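Zn-dependent hydrolase of metallo-beta-lactamase superfamily TM0207 (Thermotoga maritima, PDB 1VJN) is a putative zinc-dependent hydrolase of the metallo-beta-lactamase superfamily whose substrate is not established. Local coordinates at residues A[138-144]-A[164-170]; A[196-202]-A[213-219]. All blocks are in the same frame, centred on the assembly; numbering follows the deposited sequence.

These two contacts show how parallel neighbours extend one mixed sheet; their centres lie about 14 Å apart. Contact 1 pairs strands 141-145 and 168-172 in its interior; contact 2 pairs 213-216 with the outermost strand 197-198. They join where strands 168-172 and 213-216 lie side by side, where K213 N lies 2.8 Å from K167 O and V215 N lies 2.9 Å from I169 O, both probable hydrogen bonds. In this superfamily two such sheets pack as a sandwich, with the metal site at one edge; both contacts are best read as parts of that scaffold.

Contact 1. Residues A[138-144]-A[164-170]; sequences EIDVLLV and LNAKVII
The carbonyl oxygen D140 O receives two backbone N-H groups at the point where the two chains fall into parallel pairing. V168 N bonds to D140 O at 2.9 Å, and K167 N adds a weak bond to D140 O at 3.4 Å. From there the strands exchange bonds regularly: L142 N donates to V168 O, I170 N returns to L142 O at 2.7 Å in an almost straight bond (178° at the hydrogen), and V144 N closes on I170 O. Before the strands begin, I139 N is already tied to O of L164, the first residue past helix 154-163, which N165 ends as the C-prime residue of a Schellman motif.

Apolar groups sort onto two faces. On one, V141 and V168 stand side by side, and I170 CD1 reaches back to V141 CG1 while L143 CD2 lies 3.6 Å from I170 CD1; L203 and L205 of strand 202-205 adjoin this face. On the other, L142 CB lies 3.7 Å from A166 CB; with CG anti to the backbone N (chi1 -174°), L142 CD2 also lies near that methyl. The L142 and L164 side chains cross at about a right angle, touching through their CD1 methyls. A161 of the helix packs on L142 too.

At the exposed end the E138 carboxylate meets the N165 amide, their planes 40° apart, through a weak N165 ND2 to E138 OE1 bond of 3.3 Å. D140 OD2 accepts a hydrogen bond from K117 N.

Backbone bonding and hydrocarbon packing therefore hold this beta-alpha-beta unit together, and the weak polar pair at its margin probably contributes little.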
ATOM      1  N   GLU A 138       9.331  10.660   4.809  1.00 19.59           N
ATOM      2  CA  GLU A 138       8.530  10.159   5.930  1.00 20.66           C
ATOM      3  C   GLU A 138       7.109   9.816   5.503  1.00 19.83           C
ATOM      4  O   GLU A 138       6.514  10.537   4.746  1.00 23.64           O
ATOM      5  CB  GLU A 138       8.564  11.122   7.113  1.00 21.41           C
ATOM      6  CG  GLU A 138       9.998  11.313   7.593  1.00 32.49           C
ATOM      7  CD  GLU A 138      10.106  11.496   9.090  1.00 41.94           C
ATOM      8  OE1 GLU A 138       9.206  12.141   9.685  1.00 43.63           O
ATOM      9  OE2 GLU A 138      11.102  10.980   9.659  1.00 47.02           O
ATOM     10  N   ILE A 139       6.613   8.662   5.949  1.00 22.97           N
ATOM     11  CA  ILE A 139       5.294   8.153   5.599  1.00 20.00           C
ATOM     12  C   ILE A 139       4.394   8.136   6.848  1.00 20.85           C
ATOM     13  O   ILE A 139       4.831   7.784   7.937  1.00 18.87           O
ATOM     14  CB  ILE A 139       5.444   6.744   4.992  1.00 23.22           C
ATOM     15  CG1 ILE A 139       6.142   6.849   3.620  1.00 21.04           C
ATOM     16  CG2 ILE A 139       4.128   6.070   4.841  1.00 23.42           C
ATOM     17  CD1 ILE A 139       5.636   7.997   2.728  1.00 19.69           C
ATOM     18  N   ASP A 140       3.129   8.508   6.674  1.00 20.24           N
ATOM     19  CA  ASP A 140       2.127   8.381   7.734  1.00 21.37           C
ATOM     20  C   ASP A 140       1.421   7.029   7.764  1.00 20.40           C
ATOM     21  O   ASP A 140       1.228   6.439   8.826  1.00 21.54           O
ATOM     22  CB  ASP A 140       1.096   9.491   7.563  1.00 24.17           C
ATOM     23  CG  ASP A 140       1.731  10.863   7.654  1.00 26.95           C
ATOM     24  OD1 ASP A 140       2.502  11.077   8.611  1.00 34.17           O
ATOM     25  OD2 ASP A 140       1.563  11.762   6.799  1.00 26.68           O
ATOM     26  N   VAL A 141       1.003   6.559   6.602  1.00 17.32           N
ATOM     27  CA  VAL A 141       0.355   5.266   6.467  1.00 17.92           C
ATOM     28  C   VAL A 141       1.130   4.436   5.462  1.00 16.91           C
ATOM     29  O   VAL A 141       1.232   4.814   4.282  1.00 18.42           O
ATOM     30  CB  VAL A 141      -1.127   5.385   5.978  1.00 18.88           C
ATOM     31  CG1 VAL A 141      -1.803   4.018   5.968  1.00 18.23           C
ATOM     32  CG2 VAL A 141      -1.904   6.305   6.820  1.00 17.74           C
ATOM     33  N   LEU A 142       1.688   3.324   5.928  1.00 15.68           N
ATOM     34  CA  LEU A 142       2.469   2.422   5.109  1.00 18.25           C
ATOM     35  C   LEU A 142       1.739   1.083   4.825  1.00 17.79           C
ATOM     36  O   LEU A 142       1.336   0.383   5.740  1.00 18.97           O
ATOM     37  CB  LEU A 142       3.826   2.152   5.787  1.00 19.59           C
ATOM     38  CG  LEU A 142       4.810   1.329   4.976  1.00 18.94           C
ATOM     39  CD1 LEU A 142       5.161   1.997   3.640  1.00 21.60           C
ATOM     40  CD2 LEU A 142       6.030   1.150   5.846  1.00 19.61           C
ATOM     41  N   LEU A 143       1.621   0.744   3.548  1.00 15.58           N
ATOM     42  CA  LEU A 143       1.092  -0.542   3.100  1.00 17.22           C
ATOM     43  C   LEU A 143       2.290  -1.380   2.688  1.00 20.44           C
ATOM     44  O   LEU A 143       2.991  -1.035   1.720  1.00 19.08           O
ATOM     45  CB  LEU A 143       0.138  -0.341   1.941  1.00 21.05           C
ATOM     46  CG  LEU A 143      -0.924   0.764   2.173  1.00 24.39           C
ATOM     47  CD1 LEU A 143      -1.780   0.935   0.906  1.00 27.99           C
ATOM     48  CD2 LEU A 143      -1.783   0.485   3.320  1.00 29.85           C
ATOM     49  N   VAL A 144       2.552  -2.463   3.431  1.00 21.56           N
ATOM     50  CA  VAL A 144       3.877  -3.127   3.329  1.00 19.71           C
ATOM     51  C   VAL A 144       3.705  -4.663   3.211  1.00 18.52           C
ATOM     52  O   VAL A 144       2.966  -5.246   3.971  1.00 19.13           O
ATOM     53  CB  VAL A 144       4.811  -2.710   4.543  1.00 18.00           C
ATOM     54  CG1 VAL A 144       4.259  -3.180   5.839  1.00 20.04           C
ATOM     55  CG2 VAL A 144       6.212  -3.287   4.417  1.00 20.32           C
ATOM     56  N   LEU A 164      11.177   4.731   7.059  1.00 16.24           N
ATOM     57  CA  LEU A 164      10.211   5.677   6.512  1.00 16.30           C
ATOM     58  C   LEU A 164       9.442   6.359   7.661  1.00 17.76           C
ATOM     59  O   LEU A 164       8.538   7.136   7.408  1.00 18.46           O
ATOM     60  CB  LEU A 164       9.241   4.935   5.559  1.00 18.75           C
ATOM     61  CG  LEU A 164       9.825   4.327   4.265  1.00 17.83           C
ATOM     62  CD1 LEU A 164       8.760   3.630   3.399  1.00 17.56           C
ATOM     63  CD2 LEU A 164      10.553   5.376   3.469  1.00 17.32           C
ATOM     64  N   ASN A 165       9.848   6.075   8.907  1.00 18.52           N
ATOM     65  CA  ASN A 165       9.192   6.585  10.128  1.00 21.33           C
ATOM     66  C   ASN A 165       7.674   6.399  10.091  1.00 20.75           C
ATOM     67  O   ASN A 165       6.914   7.254  10.529  1.00 22.56           O
ATOM     68  CB  ASN A 165       9.615   8.042  10.363  1.00 20.37           C
ATOM     69  CG  ASN A 165       9.429   8.494  11.818  1.00 29.14           C
ATOM     70  OD1 ASN A 165       9.670   7.736  12.769  1.00 26.58           O
ATOM     71  ND2 ASN A 165       8.987   9.737  11.991  1.00 23.29           N
ATOM     72  N   ALA A 166       7.244   5.245   9.586  1.00 19.47           N
ATOM     73  CA  ALA A 166       5.802   4.962   9.365  1.00 18.55           C
ATOM     74  C   ALA A 166       5.052   4.911  10.690  1.00 19.61           C
ATOM     75  O   ALA A 166       5.547   4.334  11.661  1.00 20.48           O
ATOM     76  CB  ALA A 166       5.622   3.632   8.663  1.00 19.24           C
ATOM     77  N   LYS A 167       3.849   5.473  10.710  1.00 17.00           N
ATOM     78  CA  LYS A 167       3.014   5.469  11.898  1.00 20.45           C
ATOM     79  C   LYS A 167       1.988   4.339  11.816  1.00 22.36           C
ATOM     80  O   LYS A 167       2.120   3.344  12.521  1.00 24.35           O
ATOM     81  CB  LYS A 167       2.322   6.824  12.044  1.00 22.18           C
ATOM     82  CG  LYS A 167       3.263   7.984  12.144  1.00 23.48           C
ATOM     83  CD  LYS A 167       4.093   7.881  13.415  1.00 31.85           C
ATOM     84  CE  LYS A 167       5.242   8.898  13.427  1.00 42.95           C
ATOM     85  NZ  LYS A 167       6.523   8.277  13.900  1.00 50.40           N
ATOM     86  N   VAL A 168       0.968   4.492  10.973  1.00 19.81           N
ATOM     87  CA  VAL A 168       0.054   3.403  10.709  1.00 19.12           C
ATOM     88  C   VAL A 168       0.723   2.501   9.731  1.00 18.34           C
ATOM     89  O   VAL A 168       1.160   2.949   8.669  1.00 18.21           O
ATOM     90  CB  VAL A 168      -1.262   3.866  10.128  1.00 18.60           C
ATOM     91  CG1 VAL A 168      -2.114   2.653   9.661  1.00 20.36           C
ATOM     92  CG2 VAL A 168      -2.017   4.684  11.167  1.00 23.50           C
ATOM     93  N   ILE A 169       0.849   1.230  10.106  1.00 19.44           N
ATOM     94  CA  ILE A 169       1.437   0.214   9.254  1.00 19.68           C
ATOM     95  C   ILE A 169       0.417  -0.892   8.920  1.00 21.81           C
ATOM     96  O   ILE A 169      -0.104  -1.555   9.834  1.00 18.81           O
ATOM     97  CB  ILE A 169       2.650  -0.428   9.959  1.00 19.96           C
ATOM     98  CG1 ILE A 169       3.795   0.574  10.150  1.00 21.37           C
ATOM     99  CG2 ILE A 169       3.120  -1.584   9.134  1.00 20.72           C
ATOM    100  CD1 ILE A 169       4.848   0.149  11.193  1.00 23.62           C
ATOM    101  N   ILE A 170       0.154  -1.122   7.631  1.00 17.93           N
ATOM    102  CA  ILE A 170      -0.782  -2.143   7.258  1.00 17.66           C
ATOM    103  C   ILE A 170      -0.033  -3.200   6.458  1.00 18.31           C
ATOM    104  O   ILE A 170       0.437  -2.911   5.345  1.00 18.70           O
ATOM    105  CB  ILE A 170      -1.969  -1.546   6.456  1.00 17.20           C
ATOM    106  CG1 ILE A 170      -2.741  -0.495   7.283  1.00 24.86           C
ATOM    107  CG2 ILE A 170      -2.894  -2.639   5.954  1.00 21.49           C
ATOM    108  CD1 ILE A 170      -3.541   0.514   6.479  1.00 24.33           C
TER

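Contact 2. Residues A[196-202]-A[213-219]; sequences YERVGNI and KVVVMEV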
ATOM      1  N   TYR A 196      -0.924  -4.261  18.327  1.00 22.62           N
ATOM      2  CA  TYR A 196      -1.554  -4.156  17.017  1.00 19.60           C
ATOM      3  C   TYR A 196      -3.077  -4.172  17.188  1.00 20.15           C
ATOM      4  O   TYR A 196      -3.605  -4.417  18.290  1.00 15.15           O
ATOM      5  CB  TYR A 196      -1.126  -5.307  16.106  1.00 24.13           C
ATOM      6  CG  TYR A 196      -1.565  -6.700  16.528  1.00 21.57           C
ATOM      7  CD1 TYR A 196      -2.773  -7.210  16.126  1.00 26.36           C
ATOM      8  CD2 TYR A 196      -0.739  -7.513  17.281  1.00 17.53           C
ATOM      9  CE1 TYR A 196      -3.186  -8.479  16.510  1.00 26.92           C
ATOM     10  CE2 TYR A 196      -1.118  -8.779  17.640  1.00 21.91           C
ATOM     11  CZ  TYR A 196      -2.344  -9.261  17.246  1.00 29.00           C
ATOM     12  OH  TYR A 196      -2.756 -10.523  17.600  1.00 29.97           O
ATOM     13  N   GLU A 197      -3.772  -3.936  16.098  1.00 16.82           N
ATOM     14  CA  GLU A 197      -5.177  -3.902  16.095  1.00 19.39           C
ATOM     15  C   GLU A 197      -5.641  -4.624  14.864  1.00 17.98           C
ATOM     16  O   GLU A 197      -4.995  -4.562  13.807  1.00 21.10           O
ATOM     17  CB  GLU A 197      -5.578  -2.434  16.025  1.00 23.83           C
ATOM     18  CG  GLU A 197      -6.974  -2.059  16.401  1.00 27.87           C
ATOM     19  CD  GLU A 197      -7.208  -0.570  16.142  1.00 31.75           C
ATOM     20  OE1 GLU A 197      -6.677   0.268  16.925  1.00 45.75           O
ATOM     21  OE2 GLU A 197      -7.906  -0.243  15.143  1.00 43.62           O
ATOM     22  N   ARG A 198      -6.786  -5.286  14.973  1.00 19.37           N
ATOM     23  CA  ARG A 198      -7.436  -5.875  13.815  1.00 21.49           C
ATOM     24  C   ARG A 198      -8.706  -5.100  13.530  1.00 20.87           C
ATOM     25  O   ARG A 198      -9.425  -4.708  14.447  1.00 20.02           O
ATOM     26  CB  ARG A 198      -7.762  -7.346  14.059  1.00 22.54           C
ATOM     27  CG  ARG A 198      -6.519  -8.220  14.192  1.00 24.63           C
ATOM     28  CD  ARG A 198      -6.818  -9.667  14.671  1.00 24.58           C
ATOM     29  NE  ARG A 198      -5.596 -10.464  14.899  1.00 31.55           N
ATOM     30  CZ  ARG A 198      -4.903 -11.145  13.957  1.00 36.68           C
ATOM     31  NH1 ARG A 198      -5.276 -11.156  12.680  1.00 35.20           N
ATOM     32  NH2 ARG A 198      -3.813 -11.829  14.314  1.00 44.11           N
ATOM     33  N   VAL A 199      -8.947  -4.817  12.259  1.00 18.19           N
ATOM     34  CA  VAL A 199     -10.165  -4.196  11.838  1.00 18.77           C
ATOM     35  C   VAL A 199     -10.757  -5.035  10.721  1.00 21.48           C
ATOM     36  O   VAL A 199     -10.223  -6.088  10.358  1.00 23.23           O
ATOM     37  CB  VAL A 199      -9.939  -2.737  11.338  1.00 21.36           C
ATOM     38  CG1 VAL A 199      -9.320  -1.910  12.446  1.00 27.18           C
ATOM     39  CG2 VAL A 199      -9.052  -2.669  10.059  1.00 16.79           C
ATOM     40  N   GLY A 200     -11.861  -4.561  10.168  1.00 21.14           N
ATOM     41  CA  GLY A 200     -12.479  -5.211   9.034  1.00 22.04           C
ATOM     42  C   GLY A 200     -11.856  -4.735   7.745  1.00 19.65           C
ATOM     43  O   GLY A 200     -10.618  -4.631   7.621  1.00 22.36           O
ATOM     44  N   ASN A 201     -12.691  -4.451   6.763  1.00 17.88           N
ATOM     45  CA  ASN A 201     -12.192  -4.054   5.457  1.00 17.58           C
ATOM     46  C   ASN A 201     -12.046  -2.560   5.243  1.00 19.54           C
ATOM     47  O   ASN A 201     -11.670  -2.149   4.154  1.00 21.00           O
ATOM     48  CB  ASN A 201     -13.045  -4.668   4.322  1.00 19.26           C
ATOM     49  CG  ASN A 201     -14.442  -4.052   4.203  1.00 21.12           C
ATOM     50  OD1 ASN A 201     -15.026  -3.681   5.179  1.00 23.72           O
ATOM     51  ND2 ASN A 201     -14.950  -3.929   2.985  1.00 25.07           N
ATOM     52  N   ILE A 202     -12.376  -1.753   6.250  1.00 20.15           N
ATOM     53  CA  ILE A 202     -12.262  -0.302   6.187  1.00 20.97           C
ATOM     54  C   ILE A 202     -11.473   0.248   7.370  1.00 23.03           C
ATOM     55  O   ILE A 202     -11.676  -0.157   8.519  1.00 21.96           O
ATOM     56  CB  ILE A 202     -13.655   0.338   6.159  1.00 22.44           C
ATOM     57  CG1 ILE A 202     -14.415  -0.060   4.892  1.00 23.28           C
ATOM     58  CG2 ILE A 202     -13.573   1.851   6.215  1.00 26.36           C
ATOM     59  CD1 ILE A 202     -15.958   0.016   5.028  1.00 29.86           C
ATOM     60  N   LYS A 213       1.075   2.409  14.939  1.00 25.64           N
ATOM     61  CA  LYS A 213       0.119   1.334  15.174  1.00 25.62           C
ATOM     62  C   LYS A 213       0.086   0.408  13.963  1.00 23.65           C
ATOM     63  O   LYS A 213      -0.114   0.859  12.836  1.00 20.84           O
ATOM     64  CB  LYS A 213      -1.266   1.900  15.412  1.00 29.81           C
ATOM     65  CG  LYS A 213      -2.245   0.918  16.048  1.00 36.43           C
ATOM     66  CD  LYS A 213      -3.565   1.625  16.420  1.00 49.94           C
ATOM     67  CE  LYS A 213      -4.176   2.466  15.256  1.00 55.02           C
ATOM     68  NZ  LYS A 213      -5.553   3.004  15.527  1.00 49.49           N
ATOM     69  N   VAL A 214       0.300  -0.875  14.211  1.00 20.30           N
ATOM     70  CA  VAL A 214       0.121  -1.881  13.197  1.00 18.97           C
ATOM     71  C   VAL A 214      -1.379  -2.259  13.119  1.00 18.38           C
ATOM     72  O   VAL A 214      -2.010  -2.586  14.130  1.00 18.85           O
ATOM     73  CB  VAL A 214       1.015  -3.089  13.500  1.00 20.03           C
ATOM     74  CG1 VAL A 214       0.748  -4.190  12.505  1.00 19.68           C
ATOM     75  CG2 VAL A 214       2.473  -2.686  13.461  1.00 20.80           C
ATOM     76  N   VAL A 215      -1.957  -2.142  11.931  1.00 17.06           N
ATOM     77  CA  VAL A 215      -3.374  -2.420  11.702  1.00 15.98           C
ATOM     78  C   VAL A 215      -3.492  -3.535  10.681  1.00 19.14           C
ATOM     79  O   VAL A 215      -3.054  -3.370   9.528  1.00 22.04           O
ATOM     80  CB  VAL A 215      -4.130  -1.193  11.195  1.00 17.43           C
ATOM     81  CG1 VAL A 215      -5.592  -1.564  10.804  1.00 20.15           C
ATOM     82  CG2 VAL A 215      -4.128  -0.112  12.247  1.00 18.97           C
ATOM     83  N   VAL A 216      -4.100  -4.638  11.111  1.00 16.10           N
ATOM     84  CA  VAL A 216      -4.353  -5.807  10.298  1.00 17.36           C
ATOM     85  C   VAL A 216      -5.797  -5.716   9.822  1.00 17.35           C
ATOM     86  O   VAL A 216      -6.729  -5.734  10.627  1.00 18.37           O
ATOM     87  CB  VAL A 216      -4.181  -7.122  11.106  1.00 17.75           C
ATOM     88  CG1 VAL A 216      -4.335  -8.335  10.201  1.00 18.47           C
ATOM     89  CG2 VAL A 216      -2.846  -7.168  11.762  1.00 21.14           C
HETATM   90  N   MSE A 217      -5.976  -5.589   8.523  1.00 18.21           N
HETATM   91  CA  MSE A 217      -7.307  -5.532   7.902  1.00 24.23           C
HETATM   92  C   MSE A 217      -7.701  -6.925   7.457  1.00 24.40           C
HETATM   93  O   MSE A 217      -6.883  -7.827   7.448  1.00 23.14           O
HETATM   94  CB  MSE A 217      -7.288  -4.572   6.703  1.00 21.39           C
HETATM   95  CG  MSE A 217      -6.652  -3.241   7.039  1.00 31.89           C
HETATM   96 SE   MSE A 217      -6.956  -1.764   5.760  1.00 36.33          SE
HETATM   97  CE  MSE A 217      -8.948  -1.648   5.835  1.00 19.27           C
ATOM     98  N   GLU A 218      -8.969  -7.068   7.094  1.00 27.16           N
ATOM     99  CA  GLU A 218      -9.598  -8.337   6.738  1.00 32.60           C
ATOM    100  C   GLU A 218     -10.667  -8.083   5.681  1.00 33.82           C
ATOM    101  O   GLU A 218     -11.478  -7.185   5.846  1.00 35.56           O
ATOM    102  CB  GLU A 218     -10.272  -8.974   7.971  1.00 32.88           C
ATOM    103  CG  GLU A 218     -10.842 -10.351   7.692  1.00 40.99           C
ATOM    104  CD  GLU A 218     -11.887 -10.790   8.702  1.00 54.63           C
ATOM    105  OE1 GLU A 218     -11.525 -10.955   9.889  1.00 54.06           O
ATOM    106  OE2 GLU A 218     -13.064 -10.988   8.296  1.00 63.20           O
ATOM    107  N   VAL A 219     -10.672  -8.861   4.602  1.00 38.77           N
ATOM    108  CA  VAL A 219     -11.637  -8.642   3.523  1.00 43.08           C
ATOM    109  C   VAL A 219     -12.991  -9.167   3.989  1.00 46.59           C
ATOM    110  O   VAL A 219     -13.095 -10.306   4.423  1.00 44.76           O
ATOM    111  CB  VAL A 219     -11.219  -9.303   2.182  1.00 45.05           C
ATOM    112  CG1 VAL A 219     -12.222  -8.961   1.086  1.00 47.66           C
ATOM    113  CG2 VAL A 219      -9.835  -8.856   1.763  1.00 43.74           C
TER
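E197 and K213 both place CG anti to the backbone N (chi1 -162° and -164°), and a bend at chi3 of the lysine then brings its ammonium to the extended glutamate. The two side chains slant across each other, and K213 NZ reaches E197 OE1 at 3.3 Å, a salt bridge whose hydrogen bond is weak; K213 CD lies almost as near the same oxygen.

Beneath this pair the backbones run parallel. E197 N donates to V214 O, V216 N to E197 O at 2.8 Å, and V199 N to V216 O. Then the pattern slips by a residue: E218 N bonds to G200 O at 3.0 Å instead of V199 O, and approaches from above the carbonyl plane, 59° out of it. The slip coincides with the end of regular strand pairing.

Within the strands, side chains follow the two faces of the sheet. R198 lies alongside V216 and points the same way, with R198 NH1 3.9 Å from V216 CG1. On the face of E197 and V215, the V199 side chain, just past the strand, slants over V215, setting V199 CG2 3.7 Å from V215 CG1 and also against CG of M217, a selenomethionine. That chain bends at chi3, which carries M217 CE to 3.2 Å from N201 O, so the selenomethionine packs against the loop at N201 and I202.

The pair forms one border of the mixed sheet, with strand 168-172 bonded along the other side of 213-216 and 197-198 outermost. L190 of helix 187-190 packs on Y196, R198, V214 and V216, whereas M217 and V219 rest on W17 of strand 13-19, in the second sheet, and N201 is joined to W17 by a backbone hydrogen bond.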